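Local coordinates for nitrogenase molybdenum-iron protein beta chain (Clostridium pasteurianum, PDB 4WES) that forms, with the alpha chain, the molybdenum-iron component of nitrogenase, binding the shared [8Fe-7S] cluster and taking part in the reduction of dinitrogen to ammonia, at residues K314-G319 against E384-L389; Q379-E384 against R400-P405; I337-V342 against E364-K369. All blocks are in the same frame, centred on the assembly; numbering follows the deposited sequence. Where two conformers were deposited one is given.

Interaction 1: residues K314-G319 against E384-L389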
loop_
_atom_site.group_PDB
_atom_site.type_symbol
_atom_site.label_atom_id
_atom_site.label_comp_id
_atom_site.label_asym_id
_atom_site.label_seq_id
_atom_site.Cartn_x
_atom_site.Cartn_y
_atom_site.Cartn_z
ATOM N N LYS B 314 -11.161 14.532 -6.201
ATOM C CA LYS B 314 -10.299 15.500 -6.870
ATOM C C LYS B 314 -8.858 15.044 -6.789
ATOM O O LYS B 314 -8.354 14.750 -5.718
ATOM C CB LYS B 314 -10.434 16.870 -6.213
ATOM C CG LYS B 314 -11.782 17.523 -6.411
ATOM C CD LYS B 314 -11.904 18.820 -5.598
ATOM C CE LYS B 314 -13.326 19.340 -5.527
ATOM N NZ LYS B 314 -13.386 20.484 -4.554
ATOM N N VAL B 315 -8.196 15.006 -7.944
ATOM C CA VAL B 315 -6.849 14.453 -8.043
ATOM C C VAL B 315 -5.870 15.517 -8.548
ATOM O O VAL B 315 -6.140 16.211 -9.530
ATOM C CB VAL B 315 -6.813 13.226 -8.978
ATOM C CG1 VAL B 315 -5.454 12.547 -8.924
ATOM C CG2 VAL B 315 -7.917 12.250 -8.653
ATOM N N ALA B 316 -4.724 15.610 -7.889
ATOM C CA ALA B 316 -3.577 16.380 -8.404
ATOM C C ALA B 316 -2.576 15.405 -8.975
ATOM O O ALA B 316 -2.241 14.414 -8.324
ATOM C CB ALA B 316 -2.933 17.182 -7.286
ATOM N N LEU B 317 -2.104 15.677 -10.197
ATOM C CA LEU B 317 -1.174 14.811 -10.913
ATOM C C LEU B 317 -0.025 15.621 -11.460
ATOM O O LEU B 317 -0.253 16.669 -12.066
ATOM C CB LEU B 317 -1.843 14.099 -12.137
ATOM C CG LEU B 317 -3.094 13.324 -11.962
ATOM C CD1 LEU B 317 -4.295 14.191 -12.182
ATOM C CD2 LEU B 317 -3.029 12.188 -12.952
ATOM N N LEU B 318 1.200 15.141 -11.258
ATOM C CA LEU B 318 2.367 15.740 -11.876
ATOM C C LEU B 318 3.222 14.651 -12.453
ATOM O O LEU B 318 3.472 13.641 -11.793
ATOM C CB LEU B 318 3.295 16.508 -10.892
ATOM C CG LEU B 318 2.682 17.667 -10.147
ATOM C CD1 LEU B 318 2.122 17.202 -8.817
ATOM C CD2 LEU B 318 3.733 18.784 -9.996
ATOM N N GLY B 319 3.765 14.875 -13.648
ATOM C CA GLY B 319 4.721 13.938 -14.228
ATOM C C GLY B 319 4.998 14.190 -15.674
ATOM O O GLY B 319 4.914 15.328 -16.152
ATOM N N GLU B 384 -7.463 25.437 -3.079
ATOM C CA GLU B 384 -8.572 24.483 -3.101
ATOM C C GLU B 384 -7.941 23.083 -3.014
ATOM O O GLU B 384 -7.136 22.699 -3.874
ATOM C CB GLU B 384 -9.422 24.608 -4.368
ATOM C CG GLU B 384 -10.565 23.606 -4.370
ATOM C CD GLU B 384 -11.399 23.612 -5.632
ATOM O OE1 GLU B 384 -11.183 24.499 -6.513
ATOM O OE2 GLU B 384 -12.260 22.690 -5.777
ATOM N N GLY B 385 -8.274 22.364 -1.958
ATOM C CA GLY B 385 -7.664 21.090 -1.685
ATOM C C GLY B 385 -8.067 19.999 -2.654
ATOM O O GLY B 385 -9.018 20.119 -3.403
ATOM N N VAL B 386 -7.364 18.872 -2.531
ATOM C CA VAL B 386 -7.637 17.675 -3.322
ATOM C C VAL B 386 -7.726 16.457 -2.438
ATOM O O VAL B 386 -7.424 16.512 -1.248
ATOM C CB VAL B 386 -6.577 17.457 -4.421
ATOM C CG1 VAL B 386 -6.572 18.618 -5.415
ATOM C CG2 VAL B 386 -5.190 17.265 -3.830
ATOM N N ASP B 387 -8.215 15.371 -3.022
ATOM C CA ASP B 387 -8.431 14.110 -2.339
ATOM C C ASP B 387 -7.337 13.052 -2.573
ATOM O O ASP B 387 -7.314 12.026 -1.911
ATOM C CB ASP B 387 -9.781 13.529 -2.762
ATOM C CG ASP B 387 -10.918 14.465 -2.509
ATOM O OD1 ASP B 387 -11.070 14.879 -1.323
ATOM O OD2 ASP B 387 -11.652 14.838 -3.445
ATOM N N LEU B 388 -6.442 13.340 -3.518
ATOM C CA LEU B 388 -5.472 12.359 -3.979
ATOM C C LEU B 388 -4.379 13.114 -4.738
ATOM O O LEU B 388 -4.663 14.033 -5.480
ATOM C CB LEU B 388 -6.148 11.352 -4.923
ATOM C CG LEU B 388 -5.316 10.172 -5.464
ATOM C CD1 LEU B 388 -4.934 9.222 -4.340
ATOM C CD2 LEU B 388 -6.086 9.436 -6.559
ATOM N N LEU B 389 -3.149 12.667 -4.523
ATOM C CA LEU B 389 -1.964 13.199 -5.212
ATOM C C LEU B 389 -1.232 12.046 -5.840
ATOM O O LEU B 389 -0.928 11.065 -5.155
ATOM C CB LEU B 389 -1.055 13.924 -4.224
ATOM C CG LEU B 389 0.281 14.443 -4.733
ATOM C CD1 LEU B 389 0.153 15.477 -5.819
ATOM C CD2 LEU B 389 1.122 14.992 -3.615
HETATM O O HOH W 1 -11.558 20.506 -2.788
#

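Interaction 2: residues Q379-E384 against R400-P405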
loop_
_atom_site.group_PDB
_atom_site.type_symbol
_atom_site.label_atom_id
_atom_site.label_comp_id
_atom_site.label_asym_id
_atom_site.label_seq_id
_atom_site.Cartn_x
_atom_site.Cartn_y
_atom_site.Cartn_z
ATOM N N GLN B 379 0.844 25.497 -4.221
ATOM C CA GLN B 379 0.074 26.743 -4.068
ATOM C C GLN B 379 -1.385 26.542 -4.448
ATOM O O GLN B 379 -2.297 27.039 -3.754
ATOM C CB GLN B 379 0.657 27.886 -4.886
ATOM C CG GLN B 379 2.047 28.306 -4.438
ATOM C CD GLN B 379 2.327 29.764 -4.832
ATOM O OE1 GLN B 379 2.513 30.082 -5.996
ATOM N NE2 GLN B 379 2.280 30.629 -3.852
ATOM N N TRP B 380 -1.645 25.853 -5.552
ATOM C CA TRP B 380 -3.024 25.617 -5.953
ATOM C C TRP B 380 -3.787 24.834 -4.889
ATOM O O TRP B 380 -4.939 25.169 -4.591
ATOM C CB TRP B 380 -3.078 24.881 -7.288
ATOM C CG TRP B 380 -2.393 25.580 -8.407
ATOM C CD1 TRP B 380 -1.957 26.892 -8.462
ATOM C CD2 TRP B 380 -2.054 25.002 -9.653
ATOM N NE1 TRP B 380 -1.353 27.138 -9.670
ATOM C CE2 TRP B 380 -1.392 25.986 -10.411
ATOM C CE3 TRP B 380 -2.240 23.729 -10.200
ATOM C CZ2 TRP B 380 -0.937 25.737 -11.700
ATOM C CZ3 TRP B 380 -1.787 23.485 -11.469
ATOM C CH2 TRP B 380 -1.152 24.486 -12.203
ATOM N N ILE B 381 -3.144 23.804 -4.342
ATOM C CA ILE B 381 -3.766 22.987 -3.307
ATOM C C ILE B 381 -4.126 23.807 -2.083
ATOM O O ILE B 381 -5.159 23.591 -1.469
ATOM C CB ILE B 381 -2.863 21.798 -2.969
ATOM C CG1 ILE B 381 -2.893 20.789 -4.121
ATOM C CG2 ILE B 381 -3.255 21.141 -1.674
ATOM C CD1 ILE B 381 -1.799 19.734 -4.056
ATOM N N LYS B 382 -3.269 24.775 -1.740
ATOM C CA LYS B 382 -3.584 25.633 -0.600
ATOM C C LYS B 382 -4.830 26.494 -0.807
ATOM O O LYS B 382 -5.447 26.950 0.168
ATOM C CB LYS B 382 -2.404 26.553 -0.276
ATOM C CG LYS B 382 -1.193 25.825 0.268
ATOM C CD LYS B 382 -0.028 26.780 0.450
ATOM C CE LYS B 382 1.118 26.079 1.130
ATOM N NZ LYS B 382 0.734 25.628 2.503
ATOM N N ASN B 383 -5.163 26.748 -2.069
ATOM C CA ASN B 383 -6.366 27.502 -2.402
ATOM C C ASN B 383 -7.607 26.653 -2.561
ATOM O O ASN B 383 -8.696 27.107 -2.212
ATOM C CB ASN B 383 -6.107 28.359 -3.629
ATOM C CG ASN B 383 -5.227 29.544 -3.299
ATOM O OD1 ASN B 383 -5.736 30.586 -2.915
ATOM N ND2 ASN B 383 -3.924 29.388 -3.423
ATOM N N GLU B 384 -7.463 25.437 -3.079
ATOM C CA GLU B 384 -8.572 24.483 -3.101
ATOM C C GLU B 384 -7.941 23.083 -3.014
ATOM O O GLU B 384 -7.136 22.699 -3.874
ATOM C CB GLU B 384 -9.422 24.608 -4.368
ATOM C CG GLU B 384 -10.565 23.606 -4.370
ATOM C CD GLU B 384 -11.399 23.612 -5.632
ATOM O OE1 GLU B 384 -11.183 24.499 -6.513
ATOM O OE2 GLU B 384 -12.260 22.690 -5.777
ATOM N N ARG B 400 2.514 15.025 2.816
ATOM C CA ARG B 400 2.599 15.119 4.269
ATOM C C ARG B 400 2.080 16.474 4.761
ATOM O O ARG B 400 1.298 16.552 5.706
ATOM C CB ARG B 400 4.044 14.896 4.743
ATOM C CG ARG B 400 4.184 15.251 6.209
ATOM C CD ARG B 400 5.344 14.603 6.867
ATOM N NE ARG B 400 5.587 15.210 8.161
ATOM C CZ ARG B 400 6.348 14.687 9.104
ATOM N NH1 ARG B 400 6.906 13.501 8.968
ATOM N NH2 ARG B 400 6.560 15.379 10.212
ATOM N N GLU B 401 2.535 17.568 4.154
ATOM C CA GLU B 401 2.135 18.904 4.627
ATOM C C GLU B 401 0.630 19.078 4.549
ATOM O O GLU B 401 0.055 19.690 5.463
ATOM C CB GLU B 401 2.844 19.968 3.803
ATOM C CG GLU B 401 2.393 21.394 4.069
ATOM C CD GLU B 401 2.623 21.902 5.467
ATOM O OE1 GLU B 401 3.206 21.183 6.327
ATOM O OE2 GLU B 401 2.223 23.079 5.711
ATOM N N GLU B 402 0.004 18.613 3.482
ATOM C CA GLU B 402 -1.411 18.840 3.250
ATOM C C GLU B 402 -2.298 17.661 3.617
ATOM O O GLU B 402 -3.522 17.763 3.497
ATOM C CB GLU B 402 -1.612 19.246 1.790
ATOM C CG GLU B 402 -0.844 20.512 1.385
ATOM C CD GLU B 402 -1.257 21.765 2.115
ATOM O OE1 GLU B 402 -0.390 22.651 2.299
ATOM O OE2 GLU B 402 -2.448 21.892 2.507
ATOM N N ASN B 403 -1.689 16.557 4.057
ATOM C CA ASN B 403 -2.433 15.370 4.461
ATOM C C ASN B 403 -3.282 14.826 3.330
ATOM O O ASN B 403 -4.482 14.645 3.455
ATOM C CB ASN B 403 -3.243 15.637 5.724
ATOM C CG ASN B 403 -3.790 14.369 6.350
ATOM O OD1 ASN B 403 -3.361 13.258 6.054
ATOM N ND2 ASN B 403 -4.750 14.523 7.244
ATOM N N ILE B 404 -2.630 14.498 2.204
ATOM C CA ILE B 404 -3.301 13.997 1.009
ATOM C C ILE B 404 -2.863 12.563 0.742
ATOM O O ILE B 404 -1.656 12.288 0.673
ATOM C CB ILE B 404 -2.942 14.843 -0.242
ATOM C CG1 ILE B 404 -3.191 16.323 -0.036
ATOM C CG2 ILE B 404 -3.730 14.359 -1.448
ATOM C CD1 ILE B 404 -2.537 17.194 -1.068
ATOM N N PRO B 405 -3.827 11.650 0.536
ATOM C CA PRO B 405 -3.453 10.277 0.078
ATOM C C PRO B 405 -2.588 10.340 -1.160
ATOM O O PRO B 405 -2.888 11.073 -2.091
ATOM C CB PRO B 405 -4.817 9.630 -0.185
ATOM C CG PRO B 405 -5.733 10.341 0.759
ATOM C CD PRO B 405 -5.283 11.781 0.725
HETATM O O HOH W 2 3.201 24.844 3.573
#

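Interaction 3: residues I337-V342 against E364-K369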
loop_
_atom_site.group_PDB
_atom_site.type_symbol
_atom_site.label_atom_id
_atom_site.label_comp_id
_atom_site.label_asym_id
_atom_site.label_seq_id
_atom_site.Cartn_x
_atom_site.Cartn_y
_atom_site.Cartn_z
ATOM N N ILE B 337 -11.793 13.199 -10.828
ATOM C CA ILE B 337 -11.575 14.483 -11.457
ATOM C C ILE B 337 -10.093 14.824 -11.488
ATOM O O ILE B 337 -9.493 15.014 -10.432
ATOM C CB ILE B 337 -12.330 15.604 -10.686
ATOM C CG1 ILE B 337 -13.829 15.351 -10.700
ATOM C CG2 ILE B 337 -12.015 16.977 -11.257
ATOM C CD1 ILE B 337 -14.604 16.163 -9.686
ATOM N N PRO B 338 -9.502 14.980 -12.682
ATOM C CA PRO B 338 -8.162 15.565 -12.758
ATOM C C PRO B 338 -8.293 17.047 -12.495
ATOM O O PRO B 338 -8.753 17.802 -13.362
ATOM C CB PRO B 338 -7.706 15.248 -14.200
ATOM C CG PRO B 338 -8.699 14.255 -14.744
ATOM C CD PRO B 338 -9.988 14.584 -14.013
ATOM N N LYS B 339 -7.960 17.444 -11.272
ATOM C CA LYS B 339 -8.177 18.797 -10.780
ATOM C C LYS B 339 -6.999 19.696 -11.114
ATOM O O LYS B 339 -7.190 20.815 -11.587
ATOM C CB LYS B 339 -8.448 18.738 -9.286
ATOM C CG LYS B 339 -8.602 20.078 -8.619
ATOM C CD LYS B 339 -9.753 20.850 -9.172
ATOM C CE LYS B 339 -10.000 22.062 -8.286
ATOM N NZ LYS B 339 -11.205 22.757 -8.779
ATOM N N TYR B 340 -5.799 19.217 -10.816
ATOM C CA TYR B 340 -4.540 19.943 -11.097
ATOM C C TYR B 340 -3.688 18.967 -11.867
ATOM O O TYR B 340 -3.442 17.870 -11.398
ATOM C CB TYR B 340 -3.822 20.384 -9.828
ATOM C CG TYR B 340 -4.654 21.244 -8.907
ATOM C CD1 TYR B 340 -5.447 22.287 -9.389
ATOM C CD2 TYR B 340 -4.686 21.020 -7.538
ATOM C CE1 TYR B 340 -6.230 23.043 -8.545
ATOM C CE2 TYR B 340 -5.454 21.795 -6.686
ATOM C CZ TYR B 340 -6.214 22.810 -7.209
ATOM O OH TYR B 340 -7.021 23.579 -6.393
ATOM N N VAL B 341 -3.232 19.364 -13.054
ATOM C CA VAL B 341 -2.559 18.443 -13.985
ATOM C C VAL B 341 -1.352 19.181 -14.560
ATOM O O VAL B 341 -1.526 20.141 -15.313
ATOM C CB VAL B 341 -3.494 17.958 -15.095
ATOM C CG1 VAL B 341 -2.846 16.795 -15.818
ATOM C CG2 VAL B 341 -4.857 17.544 -14.570
ATOM N N VAL B 342 -0.147 18.717 -14.219
ATOM C CA VAL B 342 1.074 19.435 -14.552
ATOM C C VAL B 342 2.145 18.540 -15.114
ATOM O O VAL B 342 2.366 17.429 -14.617
ATOM C CB VAL B 342 1.604 20.180 -13.301
ATOM C CG1 VAL B 342 2.985 20.774 -13.522
ATOM C CG2 VAL B 342 0.624 21.267 -12.913
ATOM N N GLU B 364 -15.224 21.326 -15.457
ATOM C CA GLU B 364 -14.812 22.726 -15.424
ATOM C C GLU B 364 -14.014 22.996 -14.139
ATOM O O GLU B 364 -14.190 22.315 -13.123
ATOM C CB GLU B 364 -16.037 23.647 -15.451
ATOM C CG GLU B 364 -16.997 23.432 -16.615
ATOM C CD GLU B 364 -16.693 24.323 -17.803
ATOM O OE1 GLU B 364 -15.813 25.202 -17.683
ATOM O OE2 GLU B 364 -17.345 24.151 -18.856
ATOM N N GLY B 365 -13.146 24.000 -14.191
ATOM C CA GLY B 365 -12.453 24.475 -12.990
ATOM C C GLY B 365 -11.145 23.770 -12.664
ATOM O O GLY B 365 -10.559 23.976 -11.583
ATOM N N SER B 366 -10.655 22.929 -13.579
ATOM C CA SER B 366 -9.337 22.320 -13.382
ATOM C C SER B 366 -8.243 23.240 -13.889
ATOM O O SER B 366 -8.485 24.116 -14.720
ATOM C CB SER B 366 -9.286 20.974 -14.089
ATOM O OG SER B 366 -10.206 20.066 -13.501
ATOM N N LYS B 367 -7.048 23.043 -13.378
ATOM C CA LYS B 367 -5.879 23.799 -13.792
ATOM C C LYS B 367 -4.914 22.839 -14.440
ATOM O O LYS B 367 -4.488 21.883 -13.817
ATOM C CB LYS B 367 -5.197 24.535 -12.636
ATOM C CG LYS B 367 -6.086 25.536 -11.919
ATOM C CD LYS B 367 -5.336 26.322 -10.845
ATOM C CE LYS B 367 -6.195 27.396 -10.215
ATOM N NZ LYS B 367 -5.412 28.183 -9.213
ATOM N N VAL B 368 -4.553 23.124 -15.677
ATOM C CA VAL B 368 -3.638 22.330 -16.468
ATOM C C VAL B 368 -2.460 23.213 -16.832
ATOM O O VAL B 368 -2.682 24.334 -17.335
ATOM C CB VAL B 368 -4.349 21.854 -17.737
ATOM C CG1 VAL B 368 -3.423 21.056 -18.612
ATOM C CG2 VAL B 368 -5.596 21.048 -17.398
ATOM N N LYS B 369 -1.237 22.799 -16.565
ATOM C CA LYS B 369 -0.110 23.646 -16.861
ATOM C C LYS B 369 1.059 22.848 -17.419
ATOM O O LYS B 369 1.506 21.844 -16.850
ATOM C CB LYS B 369 0.348 24.427 -15.630
ATOM C CG LYS B 369 1.424 25.455 -15.934
ATOM C CD LYS B 369 1.743 26.330 -14.727
ATOM C CE LYS B 369 2.870 27.266 -15.015
ATOM N NZ LYS B 369 3.197 28.125 -13.836
HETATM O O HOH W 3 -6.506 26.512 -6.822
#

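Interaction 1: residues K314-G319 against E384-L389
Val-315 and Leu-388 lie side by side on neighbouring parallel strands, and around them the contact is tight. Leu-388 O takes one N-H hydrogen bond, from Ala-316 N at 2.9 Å and nearly straight (170°), and a weaker CA-H...O contact from Val-315 CA. On the face carrying Val-315, Leu-388 CD2 sits against both methyls of Val-315, 4.0 Å from CG1 and from CG2, and Ile-331 of helix 321-333 packs on Val-315. On the other face Ala-316 CB is met twice, by Leu-389 CD1 at 3.8 Å and by Val-386 CG2 at 4.1 Å. Leu-389 CD1 also touches Leu-318 CD1, a side chain packed against helix 374-383.

Where the strands begin, the contact turns polar and more open. Lys-314 and Asp-387 are joined by two bonds: Lys-314 N points straight (179°) at the anti lone pair of Asp-387 OD2 at 2.8 Å, while Asp-387 N donates to Lys-314 O. Lys-314 CG stands anti to the carbonyl carbon (chi1 -68°). Beyond CG the chain is extended, and it crosses Glu-384 at about a right angle. Its NZ forms a salt bridge with Glu-384 OE2 at 2.8 Å, and a water links NZ to Gly-385 O. Glu-384 OE1 pairs with Lys-339, and two lysines on one carboxylate would favour its charged form.

Strands 314-318 and 388-391, first and fourth in chain order, are neighbours in a five-stranded parallel sheet (order 3-2-1-4-5), and their pairing marks the topological switch point of a Rossmann-like alpha/beta fold.

Interaction 2: residues Q379-E384 against R400-P405
Ile-381 and Lys-382 in the last turn of helix 374-383 meet Glu-402 near the end of helix 396-402 and Ile-404 in the loop that follows, a light packing of two helix ends beside the sheet, apolar on the side near the sheet and charged farther from it. Ile-381 and Ile-404 reach toward each other tip to tip, their CD1 atoms 4.0 Å apart. Ile-381 CG2 lies 3.9 Å from Glu-402 CG, so the aliphatic part of the glutamate extends this patch.

Farther out, Lys-382 crosses Glu-402 at about a right angle. A bend at the last torsion (chi4 -63°) sets NZ 3.2 Å from Glu-402 OE1 in a salt bridge; Lys-382 has a second deposited conformer, so the bridge describes the one given. The same OE1 is also hydrogen-bonded to His-378 NE2, one turn before Lys-382 on helix 374-383. A water joins Lys-382 NZ to Glu-401 OE2, while Glu-401 OE1 is taken by Met-1 N.

Asn-403, the first residue after the helix to leave helical angles, has positive phi and leads the chain toward Pro-405, which rests on helix 426-448. Arg-400 bonds to Glu-446 and Cys-449 of the second beta subunit, and Ile-381 leans on Tyr-340 of strand 337-343.

Interaction 3: residues I337-V342 against E364-K369
Lys-367 and Tyr-340 pair across two parallel strands, with their side chains alongside each other and pointing the same way. From its start, Lys-367 CB sits at the ring edge near the ring plane, 4.0 Å from Tyr-340 CD1. The next atom, CG, bridges CD1 and CE1 of that ring, and CD follows at 4.1 Å from Tyr-340 CE1. The extended chain carries NZ to a water that donates to Tyr-340 OH, a hydroxyl also bonded to Glu-384 O. Lys-367 makes a cation-pi contact with Trp-380 as well. One face of the tyrosine ring is covered by Lys-339 CG, which lies 3.7 Å above its centre.

Three backbone bonds join the strands. Lys-367 N donates to Lys-339 O at 2.9 Å. Val-341 N in turn donates to Lys-367 O, and Lys-369 N to Val-341 O.

Where the pairing starts, side chains take over. Ser-366 OG donates to Pro-338 O at 2.7 Å. In Lys-339 a turn about CB-CG (chi2 61°) swings CD round. Its NZ approaches Gly-365 O at 3.1 Å from above the carbonyl plane while keeping its salt bridge to Glu-384. Gly-365 turns the chain with positive phi, at angles suited to glycine. On the opposite face from Tyr-340, Val-341 and Val-368 turn toward helix 348-360.

Strand 337-343, helix 348-360 and strand 367-370 form a beta-alpha-beta crossover, the repeating element of Rossmann-like parallel sheets; here it brings in the strand that is outermost within this chain.

All three contacts belong to the same five-stranded parallel sheet and the helices packed on it. Interactions 1 and 3 have centres about 8 Å apart and share a border, since strands 314-318 and 337-343 are neighbours. Interaction 2 lies about 8 Å from interaction 1 and about 14 Å from interaction 3, centre to centre. Along the chain, interaction 3 is nested inside the loop closed by interaction 1; interaction 2 opens after interaction 3 has closed, its segments alternating with those of interaction 1. Glu-384 belongs to segments of interactions 1 and 2 and also bonds to Lys-339 and Tyr-340 of interaction 3. All three lie in one Rossmann-like part of the beta chain, away from the cluster and iron sites.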